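Local coordinates for ORF 37 (Human herpesvirus 8 type M, PDB 3FHD), which cuts both double- and single-stranded DNA as an endo- and exonuclease and helps process branched viral DNA intermediates toward unit-length linear genomes, at residues W71-A75 with P491-W495; L242-V248 with N261-I267; V406-I410 with S421-Y425. All blocks are in the same frame, centred on the assembly; numbering follows the deposited sequence.

Contact 1. Residues W71-A75 with P491-W495; sequences WCAQA and PYIKW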
loop_
_atom_site.group_PDB
_atom_site.type_symbol
_atom_site.label_atom_id
_atom_site.label_comp_id
_atom_site.label_asym_id
_atom_site.label_seq_id
_atom_site.Cartn_x
_atom_site.Cartn_y
_atom_site.Cartn_z
ATOM N N TRP A 71 -30.615 4.316 14.962
ATOM C CA TRP A 71 -30.941 4.783 13.610
ATOM C C TRP A 71 -31.217 3.601 12.685
ATOM O O TRP A 71 -32.200 3.612 11.935
ATOM C CB TRP A 71 -29.763 5.625 13.080
ATOM C CG TRP A 71 -29.811 6.046 11.626
ATOM C CD1 TRP A 71 -30.739 6.855 11.028
ATOM C CD2 TRP A 71 -28.856 5.706 10.602
ATOM N NE1 TRP A 71 -30.432 7.016 9.692
ATOM C CE2 TRP A 71 -29.287 6.322 9.407
ATOM C CE3 TRP A 71 -27.701 4.917 10.578
ATOM C CZ2 TRP A 71 -28.597 6.183 8.198
ATOM C CZ3 TRP A 71 -27.012 4.785 9.385
ATOM C CH2 TRP A 71 -27.471 5.426 8.202
ATOM N N CYS A 72 -30.357 2.581 12.759
ATOM C CA CYS A 72 -30.453 1.392 11.911
ATOM C C CYS A 72 -31.666 0.529 12.229
ATOM O O CYS A 72 -32.116 -0.240 11.376
ATOM C CB CYS A 72 -29.169 0.541 11.982
ATOM S SG CYS A 72 -27.852 1.233 11.029
ATOM N N ALA A 73 -32.189 0.662 13.450
ATOM C CA ALA A 73 -33.372 -0.088 13.867
ATOM C C ALA A 73 -34.619 0.310 13.077
ATOM O O ALA A 73 -35.550 -0.467 12.989
ATOM C CB ALA A 73 -33.619 0.096 15.365
ATOM N N GLN A 74 -34.642 1.513 12.504
ATOM C CA GLN A 74 -35.824 2.004 11.773
ATOM C C GLN A 74 -36.090 1.236 10.474
ATOM O O GLN A 74 -35.156 0.913 9.741
ATOM C CB GLN A 74 -35.657 3.476 11.435
ATOM C CG GLN A 74 -35.628 4.375 12.632
ATOM C CD GLN A 74 -35.327 5.792 12.238
ATOM O OE1 GLN A 74 -36.229 6.611 12.120
ATOM N NE2 GLN A 74 -34.061 6.085 11.996
ATOM N N ALA A 75 -37.365 0.956 10.191
ATOM C CA ALA A 75 -37.756 0.237 8.963
ATOM C C ALA A 75 -37.236 0.866 7.655
ATOM O O ALA A 75 -36.783 0.153 6.753
ATOM C CB ALA A 75 -39.272 0.079 8.904
ATOM N N PRO A 491 -25.023 -7.557 11.894
ATOM C CA PRO A 491 -26.214 -8.186 11.313
ATOM C C PRO A 491 -27.494 -7.353 11.483
ATOM O O PRO A 491 -28.520 -7.660 10.851
ATOM C CB PRO A 491 -26.326 -9.522 12.077
ATOM C CG PRO A 491 -25.622 -9.277 13.385
ATOM C CD PRO A 491 -24.539 -8.264 13.099
ATOM N N TYR A 492 -27.428 -6.336 12.343
ATOM C CA TYR A 492 -28.567 -5.456 12.644
ATOM C C TYR A 492 -28.683 -4.317 11.635
ATOM O O TYR A 492 -29.590 -3.488 11.753
ATOM C CB TYR A 492 -28.451 -4.863 14.057
ATOM C CG TYR A 492 -27.111 -4.211 14.316
ATOM C CD1 TYR A 492 -26.065 -4.953 14.865
ATOM C CD2 TYR A 492 -26.865 -2.880 13.960
ATOM C CE1 TYR A 492 -24.835 -4.403 15.078
ATOM C CE2 TYR A 492 -25.612 -2.304 14.178
ATOM C CZ TYR A 492 -24.611 -3.081 14.740
ATOM O OH TYR A 492 -23.386 -2.563 14.979
ATOM N N ILE A 493 -27.750 -4.251 10.675
ATOM C CA ILE A 493 -27.755 -3.212 9.637
ATOM C C ILE A 493 -28.389 -3.716 8.338
ATOM O O ILE A 493 -27.922 -4.702 7.740
ATOM C CB ILE A 493 -26.300 -2.640 9.339
ATOM C CG1 ILE A 493 -25.705 -1.945 10.567
ATOM C CG2 ILE A 493 -26.334 -1.634 8.157
ATOM C CD1 ILE A 493 -24.294 -1.304 10.332
ATOM N N LYS A 494 -29.434 -3.028 7.876
ATOM C CA LYS A 494 -30.091 -3.415 6.636
ATOM C C LYS A 494 -29.345 -2.929 5.397
ATOM O O LYS A 494 -29.868 -2.115 4.639
ATOM C CB LYS A 494 -31.553 -2.953 6.621
ATOM C CG LYS A 494 -32.409 -3.597 7.704
ATOM C CD LYS A 494 -33.893 -3.216 7.570
ATOM C CE LYS A 494 -34.223 -1.876 8.248
ATOM N NZ LYS A 494 -33.974 -1.886 9.732
ATOM N N TRP A 495 -28.127 -3.449 5.203
ATOM C CA TRP A 495 -27.235 -3.034 4.118
ATOM C C TRP A 495 -27.962 -3.084 2.774
ATOM O O TRP A 495 -28.642 -4.087 2.470
ATOM C CB TRP A 495 -26.018 -3.967 4.026
ATOM C CG TRP A 495 -25.151 -4.015 5.237
ATOM C CD1 TRP A 495 -25.136 -4.977 6.208
ATOM C CD2 TRP A 495 -24.140 -3.071 5.590
ATOM N NE1 TRP A 495 -24.168 -4.698 7.146
ATOM C CE2 TRP A 495 -23.547 -3.525 6.800
ATOM C CE3 TRP A 495 -23.666 -1.883 4.994
ATOM C CZ2 TRP A 495 -22.518 -2.830 7.440
ATOM C CZ3 TRP A 495 -22.625 -1.180 5.638
ATOM C CH2 TRP A 495 -22.065 -1.660 6.843
HETATM O O HOH W 1 -30.647 -0.573 9.006
#
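W71 belongs to the last part of helix 66-72 and packs its indole on V122 and A123 of helix 122-130 and L84 of helix 83-100. W71 O accepts the backbone N of Q74 at 3.3 Å and the side-chain NE2 of Q74 at 3.1 Å, which ties Q74 back to W71. C72 is the residue that meets the 491-495 loop most squarely. Its CA-to-CB bond points toward that loop, C72 SG rests 3.9 Å from I493 CG1, and C72 CB lies 4.1 Å from Y492 O. The backbones are closest here too, with C72 CA 5.8 Å from I493 CA. A water bridges the remaining gap, donating to C72 O at 2.8 Å and accepting K494 N at 3.0 Å; K494 itself is the centre of an inverse gamma turn. A73 directs its methyl away, and Q74 follows with an extended backbone, so that the carbonyls of C72 and Q74 both face K494. K494 NZ donates to C72 O and to Q74 O, each at 3.0 Å. At A75 the contact fades to A75 O against K494 CE at 3.6 Å. Y492 is anchored beside this by its hydroxyl to L63 O and by a cation-pi contact with R69. The loop between helices 468-489 and 498-502 is thereby fastened to the N-terminal helices, far from the metal site. Chemically, the lysine ammonium group donates to two main-chain carbonyls, so this polar fastening depends on backbone acceptors, with one small apolar touch beside it.

Contact 2. Residues L242-V248 with N261-I267; sequences LDFAANV and NCKVYEI. With MG (magnesium ion), chain E.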
loop_
_atom_site.group_PDB
_atom_site.type_symbol
_atom_site.label_atom_id
_atom_site.label_comp_id
_atom_site.label_asym_id
_atom_site.label_seq_id
_atom_site.Cartn_x
_atom_site.Cartn_y
_atom_site.Cartn_z
ATOM N N LEU A 242 0.607 4.143 -0.802
ATOM C CA LEU A 242 1.675 3.807 -1.698
ATOM C C LEU A 242 3.022 4.081 -1.044
ATOM O O LEU A 242 3.124 4.965 -0.204
ATOM C CB LEU A 242 1.564 4.623 -2.972
ATOM C CG LEU A 242 0.240 4.566 -3.790
ATOM C CD1 LEU A 242 0.307 5.513 -4.969
ATOM C CD2 LEU A 242 -0.085 3.142 -4.274
ATOM N N ASP A 243 4.049 3.350 -1.454
ATOM C CA ASP A 243 5.387 3.616 -0.899
ATOM C C ASP A 243 6.046 4.793 -1.627
ATOM O O ASP A 243 6.582 5.688 -0.978
ATOM C CB ASP A 243 6.283 2.373 -1.000
ATOM C CG ASP A 243 5.765 1.201 -0.187
ATOM O OD1 ASP A 243 4.875 1.394 0.659
ATOM O OD2 ASP A 243 6.252 0.084 -0.383
ATOM N N PHE A 244 6.046 4.767 -2.956
ATOM C CA PHE A 244 6.761 5.769 -3.769
ATOM C C PHE A 244 6.164 5.872 -5.164
ATOM O O PHE A 244 5.759 4.859 -5.720
ATOM C CB PHE A 244 8.228 5.315 -3.902
ATOM C CG PHE A 244 9.072 6.217 -4.761
ATOM C CD1 PHE A 244 9.602 7.392 -4.253
ATOM C CD2 PHE A 244 9.327 5.892 -6.089
ATOM C CE1 PHE A 244 10.399 8.240 -5.097
ATOM C CE2 PHE A 244 10.089 6.729 -6.917
ATOM C CZ PHE A 244 10.634 7.889 -6.414
ATOM N N ALA A 245 6.149 7.083 -5.748
ATOM C CA ALA A 245 5.754 7.255 -7.142
ATOM C C ALA A 245 6.584 8.335 -7.804
ATOM O O ALA A 245 6.952 9.353 -7.176
ATOM C CB ALA A 245 4.276 7.563 -7.256
ATOM N N ALA A 246 6.888 8.103 -9.069
ATOM C CA ALA A 246 7.581 9.101 -9.886
ATOM C C ALA A 246 6.585 9.706 -10.887
ATOM O O ALA A 246 5.659 9.020 -11.341
ATOM C CB ALA A 246 8.785 8.452 -10.594
ATOM N N ASN A 247 6.748 10.993 -11.209
ATOM C CA ASN A 247 5.724 11.780 -11.976
ATOM C C ASN A 247 4.372 12.006 -11.273
ATOM O O ASN A 247 3.307 11.851 -11.883
ATOM C CB ASN A 247 5.453 11.171 -13.365
ATOM C CG ASN A 247 6.672 11.191 -14.276
ATOM O OD1 ASN A 247 6.672 11.860 -15.312
ATOM N ND2 ASN A 247 7.702 10.437 -13.914
ATOM N N VAL A 248 4.403 12.329 -9.985
ATOM C CA VAL A 248 3.181 12.571 -9.211
ATOM C C VAL A 248 3.432 13.842 -8.435
ATOM O O VAL A 248 4.525 14.035 -7.898
ATOM C CB VAL A 248 2.809 11.418 -8.228
ATOM C CG1 VAL A 248 1.470 11.719 -7.477
ATOM C CG2 VAL A 248 2.678 10.098 -8.970
ATOM N N ASN A 261 0.847 8.753 -16.891
ATOM C CA ASN A 261 2.049 7.945 -17.102
ATOM C C ASN A 261 3.034 7.937 -15.896
ATOM O O ASN A 261 4.262 7.858 -16.065
ATOM C CB ASN A 261 2.770 8.435 -18.345
ATOM C CG ASN A 261 1.965 8.190 -19.627
ATOM O OD1 ASN A 261 1.545 7.061 -19.904
ATOM N ND2 ASN A 261 1.744 9.247 -20.406
ATOM N N CYS A 262 2.500 8.029 -14.687
ATOM C CA CYS A 262 3.346 7.964 -13.486
ATOM C C CYS A 262 3.912 6.541 -13.333
ATOM O O CYS A 262 3.455 5.610 -14.001
ATOM C CB CYS A 262 2.549 8.383 -12.255
ATOM S SG CYS A 262 1.154 7.350 -11.945
ATOM N N LYS A 263 4.936 6.384 -12.495
ATOM C CA LYS A 263 5.518 5.074 -12.232
ATOM C C LYS A 263 5.324 4.794 -10.749
ATOM O O LYS A 263 5.739 5.580 -9.912
ATOM C CB LYS A 263 6.997 5.031 -12.594
ATOM C CG LYS A 263 7.299 5.115 -14.111
ATOM C CD LYS A 263 8.803 4.984 -14.379
ATOM C CE LYS A 263 9.135 4.899 -15.876
ATOM N NZ LYS A 263 8.435 3.742 -16.523
ATOM N N VAL A 264 4.655 3.705 -10.432
ATOM C CA VAL A 264 4.322 3.431 -9.017
ATOM C C VAL A 264 5.176 2.261 -8.493
ATOM O O VAL A 264 5.205 1.190 -9.114
ATOM C CB VAL A 264 2.776 3.212 -8.819
ATOM C CG1 VAL A 264 2.454 2.854 -7.363
ATOM C CG2 VAL A 264 1.995 4.469 -9.293
ATOM N N TYR A 265 5.828 2.433 -7.327
ATOM C CA TYR A 265 6.676 1.367 -6.752
ATOM C C TYR A 265 6.239 0.898 -5.347
ATOM O O TYR A 265 6.004 1.728 -4.453
ATOM C CB TYR A 265 8.158 1.803 -6.651
ATOM C CG TYR A 265 8.857 2.223 -7.933
ATOM C CD1 TYR A 265 9.890 1.455 -8.471
ATOM C CD2 TYR A 265 8.523 3.428 -8.578
ATOM C CE1 TYR A 265 10.548 1.865 -9.648
ATOM C CE2 TYR A 265 9.180 3.847 -9.727
ATOM C CZ TYR A 265 10.186 3.064 -10.260
ATOM O OH TYR A 265 10.818 3.465 -11.412
ATOM N N GLU A 266 6.066 -0.414 -5.193
ATOM C CA GLU A 266 5.899 -1.044 -3.901
ATOM C C GLU A 266 7.301 -1.527 -3.429
ATOM O O GLU A 266 7.939 -2.292 -4.118
ATOM C CB GLU A 266 4.912 -2.205 -4.013
ATOM C CG GLU A 266 4.759 -3.066 -2.768
ATOM C CD GLU A 266 4.412 -2.284 -1.486
ATOM O OE1 GLU A 266 3.565 -1.339 -1.480
ATOM O OE2 GLU A 266 4.967 -2.668 -0.446
ATOM N N ILE A 267 7.736 -1.078 -2.259
ATOM C CA ILE A 267 9.106 -1.344 -1.782
ATOM C C ILE A 267 9.107 -2.530 -0.808
ATOM O O ILE A 267 8.265 -2.584 0.069
ATOM C CB ILE A 267 9.709 -0.065 -1.136
ATOM C CG1 ILE A 267 10.012 0.973 -2.214
ATOM C CG2 ILE A 267 10.987 -0.385 -0.273
ATOM C CD1 ILE A 267 10.107 2.374 -1.705
HETATM MG MG MG E . 6.375 -1.700 1.210
HETATM O O HOH W 2 3.377 1.325 -3.448
HETATM O O HOH W 3 3.646 -1.444 1.923
#
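Two antiparallel strands lie edge to edge, 244-245 against 262-267, and their side chains fill the hollows on each face. On one face the F244 ring presents its edge to the face of Y265 in an offset edge-to-face pair (centroids 5.7 Å apart, planes at 62°; F244 CD2 to Y265 CD2 3.6 Å). I267 CD1 packs against F244 CB at 4.1 Å, while L213 and A214 of helix 203-217 close over the F244 ring. On the other face L242 CD2 meets V264 CG1 at 4.0 Å, and the small A245 sits opposite V264, its CA only 4.5 Å from V264 CA. Y265 N to F244 O (2.9 Å), A246 N to K263 O (2.9 Å) and K263 N to A246 O (3.0 Å) hold the register. This antiparallel strand pair belongs to the PD-(D/E)XK nuclease core, where D243 and the E266-I267-K268 run supply the signature acids and lysine. Magnesium sits at the D243 end of the pair, in the notch between D243, E266 and I267: D243 OD2, E266 OE2 and I267 O each bind it at 2.4 Å, and D243 OD2 also accepts I267 N at 2.7 Å. E266 OE2 is further held by K268. A water lodges in the gap beside D243, accepting D243 N at 2.9 Å and donating to Y265 O at 2.8 Å. Toward the far end the chain turns at A246 and N247, and V248 CG2 folds back onto C262 CB at 3.7 Å.

Contact 3. Residues V406-I410 with S421-Y425; sequences VEEYI and SPKYY
Residues 406-410 form one turn of the alpha-helix 394-412, with phi/psi near -60/-40 throughout and I410 N bonded to V406 O at 3.0 Å. Residues 421-425 are extended: S421 and P422 lead, at phi/psi -121/158 and -63/160, into strand 423-432, where K423 to Y425 keep beta values. This is helix-on-sheet packing within the alpha/beta core of the PD-(D/E)XK nuclease fold, the helix lying against one face of the central sheet. The approach is closest between E407 CA and P422 CA, 7.9 Å apart, so only side chains span the gap, burying 201 Å² in all. On the helix V406 (chi1 t) and I410 (chi1 m, chi2 t) point their CA-to-CB bonds toward the strand, while E408 and Y409 lie out of its reach. On the strand P422 and Y424 point toward the helix and K423 points away. P422, with a C-gamma exo ring, offers its CG to both hydrophobic residues: I410 CD1 lies 3.5 Å and V406 CG1 4.3 Å from P422 CG. Y424 takes chi1 m with chi2 near -82°, carrying its phenol across to the helix beside V399 and S403, with V406 CG1 3.9 Å from Y424 OH. V264 of the neighbouring strand 262-269 packs against the same tyrosine. E407, sideways at CB, reaches back with chi1 m and chi2 t; E407 OE1 forms a salt bridge with K471 of helix 468-489. E407 OE2 lies at the edge of the Y424 ring, near its plane, and Y424 OH donates to E407 OE2 at 2.7 Å.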
loop_
_atom_site.group_PDB
_atom_site.type_symbol
_atom_site.label_atom_id
_atom_site.label_comp_id
_atom_site.label_asym_id
_atom_site.label_seq_id
_atom_site.Cartn_x
_atom_site.Cartn_y
_atom_site.Cartn_z
ATOM N N VAL A 406 -5.155 3.679 -7.773
ATOM C CA VAL A 406 -4.506 4.738 -8.591
ATOM C C VAL A 406 -5.315 5.091 -9.853
ATOM O O VAL A 406 -5.496 6.263 -10.216
ATOM C CB VAL A 406 -3.045 4.353 -8.978
ATOM C CG1 VAL A 406 -2.508 5.333 -10.012
ATOM C CG2 VAL A 406 -2.141 4.406 -7.775
ATOM N N GLU A 407 -5.760 4.061 -10.580
ATOM C CA GLU A 407 -6.518 4.275 -11.815
ATOM C C GLU A 407 -7.922 4.852 -11.618
ATOM O O GLU A 407 -8.391 5.643 -12.445
ATOM C CB GLU A 407 -6.510 3.002 -12.663
ATOM C CG GLU A 407 -5.118 2.781 -13.285
ATOM C CD GLU A 407 -4.824 1.338 -13.660
ATOM O OE1 GLU A 407 -5.801 0.544 -13.804
ATOM O OE2 GLU A 407 -3.610 1.005 -13.803
ATOM N N GLU A 408 -8.551 4.484 -10.509
ATOM C CA GLU A 408 -9.815 5.100 -10.047
ATOM C C GLU A 408 -9.654 6.613 -9.813
ATOM O O GLU A 408 -10.457 7.392 -10.324
ATOM C CB GLU A 408 -10.304 4.377 -8.772
ATOM C CG GLU A 408 -11.695 4.833 -8.189
ATOM C CD GLU A 408 -12.035 4.048 -6.896
ATOM O OE1 GLU A 408 -11.337 3.066 -6.619
ATOM O OE2 GLU A 408 -12.988 4.388 -6.143
ATOM N N TYR A 409 -8.615 7.023 -9.081
ATOM C CA TYR A 409 -8.356 8.448 -8.808
ATOM C C TYR A 409 -8.035 9.218 -10.115
ATOM O O TYR A 409 -8.570 10.295 -10.356
ATOM C CB TYR A 409 -7.191 8.593 -7.821
ATOM C CG TYR A 409 -7.540 8.438 -6.340
ATOM C CD1 TYR A 409 -7.266 9.482 -5.435
ATOM C CD2 TYR A 409 -8.163 7.298 -5.847
ATOM C CE1 TYR A 409 -7.560 9.349 -4.052
ATOM C CE2 TYR A 409 -8.497 7.168 -4.458
ATOM C CZ TYR A 409 -8.193 8.206 -3.568
ATOM O OH TYR A 409 -8.459 8.092 -2.198
ATOM N N ILE A 410 -7.179 8.657 -10.964
ATOM C CA ILE A 410 -6.920 9.241 -12.296
ATOM C C ILE A 410 -8.223 9.418 -13.108
ATOM O O ILE A 410 -8.348 10.373 -13.865
ATOM C CB ILE A 410 -5.913 8.363 -13.102
ATOM C CG1 ILE A 410 -4.533 8.492 -12.507
ATOM C CG2 ILE A 410 -5.887 8.778 -14.633
ATOM C CD1 ILE A 410 -3.547 7.438 -13.002
ATOM N N SER A 421 -1.238 4.515 -19.610
ATOM C CA SER A 421 -1.618 4.128 -18.271
ATOM C C SER A 421 -0.359 4.063 -17.413
ATOM O O SER A 421 0.754 3.996 -17.924
ATOM C CB SER A 421 -2.428 2.816 -18.228
ATOM O OG SER A 421 -1.745 1.719 -18.838
ATOM N N PRO A 422 -0.532 4.172 -16.100
ATOM C CA PRO A 422 0.653 4.095 -15.239
ATOM C C PRO A 422 1.347 2.727 -15.331
ATOM O O PRO A 422 0.750 1.759 -15.816
ATOM C CB PRO A 422 0.083 4.337 -13.847
ATOM C CG PRO A 422 -1.222 5.096 -14.112
ATOM C CD PRO A 422 -1.760 4.429 -15.342
ATOM N N LYS A 423 2.621 2.685 -14.937
ATOM C CA LYS A 423 3.380 1.443 -14.821
ATOM C C LYS A 423 3.717 1.153 -13.350
ATOM O O LYS A 423 3.950 2.089 -12.578
ATOM C CB LYS A 423 4.660 1.512 -15.677
ATOM C CG LYS A 423 4.411 1.817 -17.133
ATOM C CD LYS A 423 3.925 0.600 -17.910
ATOM C CE LYS A 423 3.700 0.923 -19.394
ATOM N NZ LYS A 423 2.526 1.863 -19.658
ATOM N N TYR A 424 3.717 -0.134 -12.994
ATOM C CA TYR A 424 3.858 -0.632 -11.596
ATOM C C TYR A 424 5.088 -1.505 -11.451
ATOM O O TYR A 424 5.477 -2.229 -12.393
ATOM C CB TYR A 424 2.596 -1.391 -11.142
ATOM C CG TYR A 424 1.379 -0.525 -11.310
ATOM C CD1 TYR A 424 1.036 0.435 -10.335
ATOM C CD2 TYR A 424 0.628 -0.592 -12.502
ATOM C CE1 TYR A 424 -0.060 1.282 -10.550
ATOM C CE2 TYR A 424 -0.472 0.245 -12.711
ATOM C CZ TYR A 424 -0.799 1.181 -11.750
ATOM O OH TYR A 424 -1.899 1.989 -11.984
ATOM N N TYR A 425 5.713 -1.425 -10.282
ATOM C CA TYR A 425 6.963 -2.147 -10.004
ATOM C C TYR A 425 7.027 -2.583 -8.554
ATOM O O TYR A 425 6.443 -1.944 -7.657
ATOM C CB TYR A 425 8.180 -1.250 -10.259
ATOM C CG TYR A 425 8.215 -0.604 -11.639
ATOM C CD1 TYR A 425 8.816 -1.246 -12.727
ATOM C CD2 TYR A 425 7.634 0.636 -11.839
ATOM C CE1 TYR A 425 8.836 -0.636 -14.006
ATOM C CE2 TYR A 425 7.640 1.251 -13.072
ATOM C CZ TYR A 425 8.239 0.620 -14.158
ATOM O OH TYR A 425 8.214 1.273 -15.370
#

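In the fold
Contacts 2 and 3 are neighbours in the central mixed sheet, centres about 9 Å apart: strand 262-269 of contact 2 runs parallel to strand 423-432 of contact 3, and V264 N meets K423 O while K263 NZ meets Y425 OH. Helix 394-412 supplies residues 406-410 of contact 3 and also touches contact 2, where Q402 bonds E266. Together they build the metal-bearing sheet and the helix on it. Along the chain contact 2 closes before contact 3 opens, and both are nested inside the long loop closed by contact 1. The centre of contact 1 is about 41 Å from that of contact 2 and about 37 Å from that of contact 3; it joins the chain's last segments to its early helices.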